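Local coordinates for protein alkylpurine DNA glycosylase AlkC (Pseudomonas fluorescens, PDB 5VHV) that excises alkylated purine bases from DNA to start base excision repair, and does so without flipping the damaged nucleotide out of the helix, at residues Phe113-Phe118 against Val146-Ser151; Glu166-Pro171 against Thr201-Glu206; His256-Thr261 against Leu273-Glu278. One frame throughout, in Å; residues are numbered along the deposited sequence.

Interaction 1 of 3, residues Phe113-Phe118 against Val146-Ser151; sequences FGSAEF and VRRLAS
Glu117 reaches across to Arg148 in a buried salt bridge, while Leu149, one residue further along helix 144-152, packs against the backbone of the same loop. In Glu117, CB carries CG between the backbone N and the carbonyl carbon (chi1 69°), and CG lies over the centre of the Phe118 ring, 3.8 Å above its plane. The chain then runs out extended to the carboxylate, whose two oxygens meet different partners. Glu117 OE2 accepts from Arg148 NH1 at 2.9 Å in a fairly straight bond (162° at the hydrogen). Arg148 offers this N-H within the plane of its guanidinium, yet approaches OE2 from above the carboxylate, 51° out of its plane. Ser115 OG donates to the anti lone pair of Glu117 OE2 at 2.6 Å, so two donors grip one oxygen. Glu117 OE1 lies 2.7 Å from a water that accepts from Arg148 NH2. Ser115 OG is itself set by an ST turn, taking the backbone N-H of Glu117 at 3.1 Å, and a second water, a donor to this OG, accepts from Arg148 NH1. Ser115 thus helps fix the rotation of the Glu117 carboxylate, which in turn holds Arg148. Alongside this polar group, Leu149 CD1 comes to 3.5 Å from Ala116 C, against the Ala116-Glu117 peptide, and CD2 meets Ala116 CB at 3.9 Å. Arg148 NH2 also forms a salt bridge with a phosphate of the bound DNA, linking the loop to the DNA-binding surface of the HEAT-like helical repeats known from this glycosylase family. The loop joins helices 100-110 and 119-126; across from it, helix 144-152 is flanked by Trp138 of helix 128-138, which touches Leu149, and by Tyr188, Val189 and Ser192 of helix 187-201, which touch Arg148.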
# COMPACT_ATOMS: atom_id res chain seq x y z
N PHE A 113 -7.28 17.54 2.18
CA PHE A 113 -7.06 17.67 3.62
C PHE A 113 -6.72 16.34 4.27
O PHE A 113 -6.13 16.32 5.35
CB PHE A 113 -8.33 18.25 4.27
CG PHE A 113 -8.63 19.65 3.82
CD1 PHE A 113 -8.06 20.73 4.46
CD2 PHE A 113 -9.44 19.88 2.70
CE1 PHE A 113 -8.30 22.01 4.04
CE2 PHE A 113 -9.69 21.17 2.28
CZ PHE A 113 -9.12 22.24 2.94
N GLY A 114 -7.09 15.25 3.65
CA GLY A 114 -6.56 13.97 4.05
C GLY A 114 -6.54 13.04 2.86
O GLY A 114 -5.60 13.03 2.05
N SER A 115 -7.61 12.28 2.74
CA SER A 115 -7.79 11.40 1.60
C SER A 115 -9.22 10.87 1.54
O SER A 115 -9.73 10.37 2.54
CB SER A 115 -6.83 10.23 1.66
OG SER A 115 -7.15 9.31 0.64
N ALA A 116 -9.83 10.92 0.36
CA ALA A 116 -11.14 10.35 0.12
C ALA A 116 -11.07 8.91 -0.36
O ALA A 116 -12.07 8.38 -0.86
CB ALA A 116 -11.92 11.22 -0.88
N GLU A 117 -9.93 8.23 -0.17
CA GLU A 117 -9.73 6.91 -0.75
C GLU A 117 -10.69 5.87 -0.20
O GLU A 117 -11.04 4.94 -0.92
CB GLU A 117 -8.29 6.43 -0.51
CG GLU A 117 -7.94 6.11 0.94
CD GLU A 117 -6.43 6.05 1.13
OE1 GLU A 117 -5.92 4.95 1.38
OE2 GLU A 117 -5.76 7.11 1.05
N PHE A 118 -11.10 5.98 1.07
CA PHE A 118 -12.07 5.04 1.62
C PHE A 118 -13.49 5.39 1.19
O PHE A 118 -14.28 4.51 0.82
CB PHE A 118 -11.96 5.01 3.15
CG PHE A 118 -10.58 4.69 3.61
CD1 PHE A 118 -10.01 3.46 3.28
CD2 PHE A 118 -9.84 5.59 4.34
CE1 PHE A 118 -8.73 3.16 3.67
CE2 PHE A 118 -8.56 5.30 4.74
CZ PHE A 118 -8.00 4.08 4.40
N VAL A 146 -5.85 15.08 -6.29
CA VAL A 146 -7.04 14.59 -6.96
C VAL A 146 -6.68 13.47 -7.94
O VAL A 146 -7.38 12.46 -8.04
CB VAL A 146 -7.75 15.79 -7.64
CG1 VAL A 146 -8.97 15.34 -8.47
CG2 VAL A 146 -8.17 16.81 -6.56
N ARG A 147 -5.56 13.61 -8.66
CA ARG A 147 -5.12 12.53 -9.53
C ARG A 147 -4.78 11.29 -8.73
O ARG A 147 -5.11 10.16 -9.13
CB ARG A 147 -3.90 12.97 -10.34
CG ARG A 147 -4.20 14.14 -11.30
CD ARG A 147 -3.17 14.27 -12.40
NE ARG A 147 -1.78 14.39 -11.92
CZ ARG A 147 -1.26 15.51 -11.41
NH1 ARG A 147 -2.01 16.60 -11.26
NH2 ARG A 147 0.00 15.52 -11.02
N ARG A 148 -4.14 11.47 -7.58
CA ARG A 148 -3.78 10.32 -6.75
C ARG A 148 -5.02 9.58 -6.26
O ARG A 148 -5.05 8.34 -6.23
CB ARG A 148 -2.90 10.79 -5.59
CG ARG A 148 -2.29 9.67 -4.74
CD ARG A 148 -3.21 9.22 -3.60
NE ARG A 148 -2.47 8.34 -2.68
CZ ARG A 148 -2.95 7.82 -1.57
NH1 ARG A 148 -4.21 8.07 -1.19
NH2 ARG A 148 -2.16 7.04 -0.82
N LEU A 149 -6.06 10.32 -5.89
CA LEU A 149 -7.33 9.70 -5.51
C LEU A 149 -7.88 8.82 -6.63
O LEU A 149 -8.42 7.73 -6.38
CB LEU A 149 -8.33 10.79 -5.14
CG LEU A 149 -9.77 10.40 -4.82
CD1 LEU A 149 -9.78 9.44 -3.62
CD2 LEU A 149 -10.62 11.64 -4.51
N ALA A 150 -7.80 9.29 -7.88
CA ALA A 150 -8.33 8.54 -9.01
C ALA A 150 -7.70 7.15 -9.11
O ALA A 150 -8.39 6.15 -9.37
CB ALA A 150 -8.10 9.33 -10.30
N SER A 151 -6.38 7.06 -8.86
CA SER A 151 -5.65 5.80 -8.90
C SER A 151 -5.80 4.99 -7.62
O SER A 151 -5.96 3.76 -7.67
CB SER A 151 -4.16 6.09 -9.13
OG SER A 151 -3.41 4.88 -9.04
O HOH W 1 -6.40 9.71 -2.07
O HOH W 2 -3.44 4.80 0.43

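Interaction 2 of 3, residues Glu166-Pro171 against Thr201-Glu206; sequences EVQADP and TKDHPE. With nucleotides of chain C.
Gln168 meets Asp203 with its side-chain amide and His204 with its backbone carbonyl. Its chain is extended, with CG anti to the backbone N (chi1 -162°), and Gln168 NE2 donates to Asp203 OD2 at 3.0 Å; the acceptor lies in the amide plane, but the carboxylate is approached from above its own plane. OD2 has a second and stronger partner in Arg157, whose NH2 forms a salt bridge with it. His204 NE2 donates to Gln168 O at 2.9 Å, in the plane of both the ring and the carbonyl but bent, 130° at the hydrogen. This occupies a carbonyl in the final turn of helix 165-169, while His204 itself holds the N-cap position of helix 205-213, so the contact joins the end of one helix to the start of another within the helical-repeat region. Pro171 CD lies over one face of the His204 ring, a CH-pi contact 4.2 Å from the ring centroid and offset toward the rim. Trp207 touches Pro171 as well. Lys202 turns away from this group: its chain bends at chi2 and chi4, and NZ donates at 2.8 Å to OP1 of nucleotide DA6 of chain C, with a weak bond to another DNA phosphate.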
# COMPACT_ATOMS: atom_id res chain seq x y z
N GLU A 166 -15.52 -5.78 -8.74
CA GLU A 166 -15.77 -5.44 -10.14
C GLU A 166 -14.49 -4.99 -10.84
O GLU A 166 -14.23 -5.38 -11.99
CB GLU A 166 -16.86 -4.36 -10.20
CG GLU A 166 -17.27 -3.95 -11.59
CD GLU A 166 -18.62 -3.23 -11.64
OE1 GLU A 166 -19.13 -2.80 -10.59
OE2 GLU A 166 -19.16 -3.11 -12.76
N VAL A 167 -13.68 -4.18 -10.14
CA VAL A 167 -12.37 -3.76 -10.65
C VAL A 167 -11.42 -4.95 -10.73
O VAL A 167 -10.71 -5.14 -11.73
CB VAL A 167 -11.80 -2.65 -9.75
CG1 VAL A 167 -10.37 -2.28 -10.14
CG2 VAL A 167 -12.68 -1.42 -9.81
N GLN A 168 -11.36 -5.73 -9.66
CA GLN A 168 -10.46 -6.86 -9.59
C GLN A 168 -10.67 -7.82 -10.76
O GLN A 168 -9.70 -8.38 -11.30
CB GLN A 168 -10.69 -7.56 -8.25
CG GLN A 168 -9.66 -8.47 -7.75
CD GLN A 168 -10.02 -8.93 -6.35
OE1 GLN A 168 -11.02 -8.47 -5.77
NE2 GLN A 168 -9.23 -9.83 -5.81
N ALA A 169 -11.92 -7.99 -11.19
CA ALA A 169 -12.26 -8.93 -12.25
C ALA A 169 -11.97 -8.41 -13.64
O ALA A 169 -11.91 -9.21 -14.58
CB ALA A 169 -13.74 -9.32 -12.18
N ASP A 170 -11.80 -7.10 -13.82
CA ASP A 170 -11.68 -6.53 -15.16
C ASP A 170 -10.72 -5.35 -15.16
O ASP A 170 -11.13 -4.20 -14.97
CB ASP A 170 -13.04 -6.09 -15.70
CG ASP A 170 -12.98 -5.62 -17.13
OD1 ASP A 170 -11.89 -5.63 -17.73
OD2 ASP A 170 -14.04 -5.23 -17.65
N PRO A 171 -9.44 -5.59 -15.43
CA PRO A 171 -8.47 -4.48 -15.47
C PRO A 171 -8.73 -3.46 -16.57
O PRO A 171 -8.12 -2.38 -16.52
CB PRO A 171 -7.12 -5.19 -15.71
CG PRO A 171 -7.35 -6.62 -15.52
CD PRO A 171 -8.81 -6.90 -15.68
N THR A 201 -1.48 -7.47 -10.37
CA THR A 201 -0.66 -8.63 -10.65
C THR A 201 -1.07 -9.82 -9.79
O THR A 201 -0.71 -10.95 -10.13
CB THR A 201 0.85 -8.39 -10.46
OG1 THR A 201 1.19 -8.19 -9.08
CG2 THR A 201 1.38 -7.25 -11.31
N LYS A 202 -1.81 -9.59 -8.70
CA LYS A 202 -2.24 -10.71 -7.86
C LYS A 202 -3.28 -11.56 -8.56
O LYS A 202 -3.43 -12.75 -8.24
CB LYS A 202 -2.80 -10.21 -6.52
CG LYS A 202 -1.84 -9.27 -5.73
CD LYS A 202 -0.39 -9.74 -5.73
CE LYS A 202 0.51 -8.78 -4.94
NZ LYS A 202 0.04 -8.66 -3.53
N ASP A 203 -4.03 -10.98 -9.49
CA ASP A 203 -5.10 -11.69 -10.18
C ASP A 203 -4.93 -11.76 -11.69
O ASP A 203 -5.47 -12.68 -12.30
CB ASP A 203 -6.45 -11.03 -9.89
CG ASP A 203 -6.87 -11.24 -8.46
OD1 ASP A 203 -7.05 -12.41 -8.08
OD2 ASP A 203 -6.98 -10.26 -7.72
N HIS A 204 -4.24 -10.80 -12.31
CA HIS A 204 -4.07 -10.78 -13.77
C HIS A 204 -2.65 -10.38 -14.11
O HIS A 204 -2.40 -9.33 -14.71
CB HIS A 204 -5.08 -9.83 -14.42
CG HIS A 204 -6.49 -10.11 -14.05
ND1 HIS A 204 -7.24 -11.09 -14.66
CD2 HIS A 204 -7.30 -9.56 -13.11
CE1 HIS A 204 -8.45 -11.12 -14.13
NE2 HIS A 204 -8.51 -10.20 -13.18
N PRO A 205 -1.67 -11.22 -13.73
CA PRO A 205 -0.27 -10.85 -13.97
C PRO A 205 0.06 -10.63 -15.43
O PRO A 205 0.78 -9.68 -15.76
CB PRO A 205 0.50 -12.05 -13.39
CG PRO A 205 -0.47 -13.18 -13.39
CD PRO A 205 -1.79 -12.53 -13.09
N GLU A 206 -0.45 -11.48 -16.34
CA GLU A 206 -0.11 -11.33 -17.75
C GLU A 206 -0.62 -10.02 -18.31
O GLU A 206 0.01 -9.45 -19.21
CB GLU A 206 -0.68 -12.50 -18.55
CG GLU A 206 -0.07 -13.85 -18.19
CD GLU A 206 -0.74 -15.02 -18.90
OE1 GLU A 206 -1.87 -14.85 -19.40
OE2 GLU A 206 -0.13 -16.11 -18.94
P DA C 6 2.02 -6.82 -1.09
OP1 DA C 6 1.62 -6.64 -2.52
OP2 DA C 6 3.43 -7.05 -0.72
O5' DA C 6 1.54 -5.61 -0.19
C5' DA C 6 0.29 -4.97 -0.46
C4' DA C 6 -0.03 -3.99 0.64
O4' DA C 6 -0.20 -4.70 1.89
C3' DA C 6 1.08 -2.93 0.90
O3' DA C 6 0.59 -1.61 0.69
C2' DA C 6 1.46 -3.14 2.34
C1' DA C 6 0.25 -3.85 2.91
N9 DA C 6 0.54 -4.58 4.13
C8 DA C 6 1.57 -5.45 4.35
N7 DA C 6 1.61 -5.91 5.58
C5 DA C 6 0.55 -5.27 6.20
C6 DA C 6 0.06 -5.30 7.51
N6 DA C 6 0.60 -6.05 8.49
N1 DA C 6 -1.03 -4.55 7.79
C2 DA C 6 -1.57 -3.81 6.82
N3 DA C 6 -1.18 -3.69 5.55
C4 DA C 6 -0.11 -4.45 5.31

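Interaction 3 of 3, residues His256-Thr261 against Leu273-Glu278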
# COMPACT_ATOMS: atom_id res chain seq x y z
N HIS A 256 30.10 -18.54 -4.31
CA HIS A 256 31.13 -19.07 -3.42
C HIS A 256 30.81 -18.72 -1.97
O HIS A 256 30.14 -17.72 -1.69
CB HIS A 256 32.53 -18.52 -3.73
CG HIS A 256 32.95 -18.71 -5.15
ND1 HIS A 256 33.26 -19.95 -5.68
CD2 HIS A 256 33.13 -17.82 -6.15
CE1 HIS A 256 33.60 -19.81 -6.94
NE2 HIS A 256 33.53 -18.53 -7.26
N HIS A 257 31.33 -19.54 -1.06
CA HIS A 257 31.31 -19.24 0.37
C HIS A 257 29.90 -19.15 0.94
O HIS A 257 29.68 -18.46 1.94
CB HIS A 257 32.05 -17.92 0.68
CG HIS A 257 33.40 -17.79 0.03
ND1 HIS A 257 34.38 -18.75 0.15
CD2 HIS A 257 33.94 -16.78 -0.70
CE1 HIS A 257 35.45 -18.36 -0.52
NE2 HIS A 257 35.21 -17.17 -1.03
N LEU A 258 28.90 -19.80 0.35
CA LEU A 258 27.53 -19.59 0.82
C LEU A 258 27.38 -20.16 2.22
O LEU A 258 27.77 -21.30 2.48
CB LEU A 258 26.52 -20.24 -0.12
CG LEU A 258 25.06 -20.27 0.38
CD1 LEU A 258 24.52 -18.88 0.58
CD2 LEU A 258 24.13 -21.03 -0.56
N MET A 259 26.88 -19.35 3.15
CA MET A 259 26.66 -19.85 4.49
C MET A 259 25.57 -19.05 5.18
O MET A 259 25.30 -17.89 4.84
CB MET A 259 27.96 -19.80 5.32
CG MET A 259 28.43 -18.42 5.68
SD MET A 259 30.05 -18.45 6.54
CE MET A 259 31.14 -18.70 5.14
N VAL A 260 24.94 -19.69 6.15
CA VAL A 260 24.10 -19.01 7.13
C VAL A 260 24.69 -19.33 8.50
O VAL A 260 24.97 -20.50 8.80
CB VAL A 260 22.63 -19.44 7.02
CG1 VAL A 260 21.81 -18.85 8.14
CG2 VAL A 260 22.05 -19.00 5.69
N THR A 261 24.93 -18.30 9.29
CA THR A 261 25.47 -18.47 10.63
C THR A 261 24.67 -17.64 11.61
O THR A 261 24.12 -16.59 11.24
CB THR A 261 26.94 -18.05 10.70
OG1 THR A 261 27.03 -16.67 10.41
CG2 THR A 261 27.75 -18.81 9.71
N LEU A 273 23.23 -14.25 6.49
CA LEU A 273 23.34 -14.87 5.18
C LEU A 273 24.49 -14.21 4.43
O LEU A 273 24.51 -12.98 4.28
CB LEU A 273 22.04 -14.71 4.40
CG LEU A 273 22.08 -15.05 2.92
CD1 LEU A 273 22.40 -16.53 2.67
CD2 LEU A 273 20.72 -14.70 2.29
N SER A 274 25.44 -15.00 3.94
CA SER A 274 26.50 -14.40 3.15
C SER A 274 26.96 -15.35 2.05
O SER A 274 26.85 -16.58 2.18
CB SER A 274 27.69 -13.96 4.03
OG SER A 274 28.33 -15.05 4.66
N PHE A 275 27.43 -14.76 0.96
CA PHE A 275 27.99 -15.48 -0.17
C PHE A 275 28.68 -14.46 -1.08
O PHE A 275 28.52 -13.24 -0.92
CB PHE A 275 26.92 -16.25 -0.94
CG PHE A 275 25.76 -15.39 -1.38
CD1 PHE A 275 24.70 -15.14 -0.51
CD2 PHE A 275 25.74 -14.80 -2.64
CE1 PHE A 275 23.63 -14.34 -0.91
CE2 PHE A 275 24.68 -14.00 -3.03
CZ PHE A 275 23.62 -13.77 -2.16
N THR A 276 29.43 -14.98 -2.04
CA THR A 276 30.13 -14.20 -3.04
C THR A 276 29.68 -14.65 -4.42
O THR A 276 29.57 -15.85 -4.68
CB THR A 276 31.64 -14.38 -2.88
OG1 THR A 276 32.02 -14.06 -1.53
CG2 THR A 276 32.40 -13.47 -3.86
N LEU A 277 29.39 -13.69 -5.30
CA LEU A 277 29.08 -13.97 -6.69
C LEU A 277 30.29 -13.59 -7.54
O LEU A 277 30.81 -12.48 -7.41
CB LEU A 277 27.86 -13.18 -7.16
CG LEU A 277 26.56 -13.50 -6.43
CD1 LEU A 277 25.44 -12.59 -6.92
CD2 LEU A 277 26.17 -14.96 -6.62
N GLU A 278 30.73 -14.51 -8.39
CA GLU A 278 31.82 -14.26 -9.32
C GLU A 278 31.27 -14.29 -10.74
O GLU A 278 30.72 -15.31 -11.17
CB GLU A 278 32.92 -15.31 -9.16
CG GLU A 278 34.07 -15.13 -10.16
CD GLU A 278 34.88 -16.39 -10.36
OE1 GLU A 278 35.62 -16.46 -11.37
OE2 GLU A 278 34.78 -17.30 -9.52
O HOH W 3 30.19 -16.05 3.01
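Strand 258-261 and strand 273-278 run antiparallel, 166° between their directions and 4.9 Å apart at closest approach, and a beta bulge lies between the hydrogen-bonded pairs His256-Thr276 and Met259-Ser274. This is a beta hairpin of the C-terminal, immunoglobulin-like domain of AlkC. At the bulge the register slips by one residue, and His257, with a positive phi of 64°, lets the chain turn its corner. Both pairs have two backbone bonds, among them His256 N to Thr276 O at 2.8 Å and Met259 N to Ser274 O at 2.9 Å. Val260 and Leu273 share one face of the sheet. Leu273 carries CG anti to the backbone N (chi1 168°), and its CD1 meets Val260 CG2 at 3.9 Å and also Leu258 CD1 at 3.8 Å. Leu258 CD1 also touches Phe275 CB, and Val345 of strand 339-347 packs on both Leu258 and Phe275. His256, Met259, Ser274 and Thr276 lie on the other face. His256 NE2 donates to Glu278 OE2 at 2.9 Å, with the ring and carboxylate planes nearly coplanar. His257 lies side by side with Thr276, its CD2 close to OG1 at the ring edge, but the hydroxyl's hydrogen bond is to His321 ND1 of strand 319-327. At the bulge, one water donates to His257 O at 2.7 Å and hydrogen-bonds at the same distance to Ser274 OG.

In the fold
The three contacts follow one another along the chain; none nests in or crosses another. Interaction 1 closes a mostly helical loop of 27 residues, bringing the link before helix 119-126 back to helix 144-152. Interaction 2 opens next, on helix 165-169, and closes after helices 175-181 and 187-201; the latter also covers Arg148 of interaction 1. Their centres are 21 Å apart, and both lie in the helical region, each with a basic side chain on the DNA backbone. Interaction 3 closes the short hairpin between strands 253-265 and 270-279 in the C-terminal beta domain, its centre 45 Å from that of interaction 1 and 38 Å from that of interaction 2.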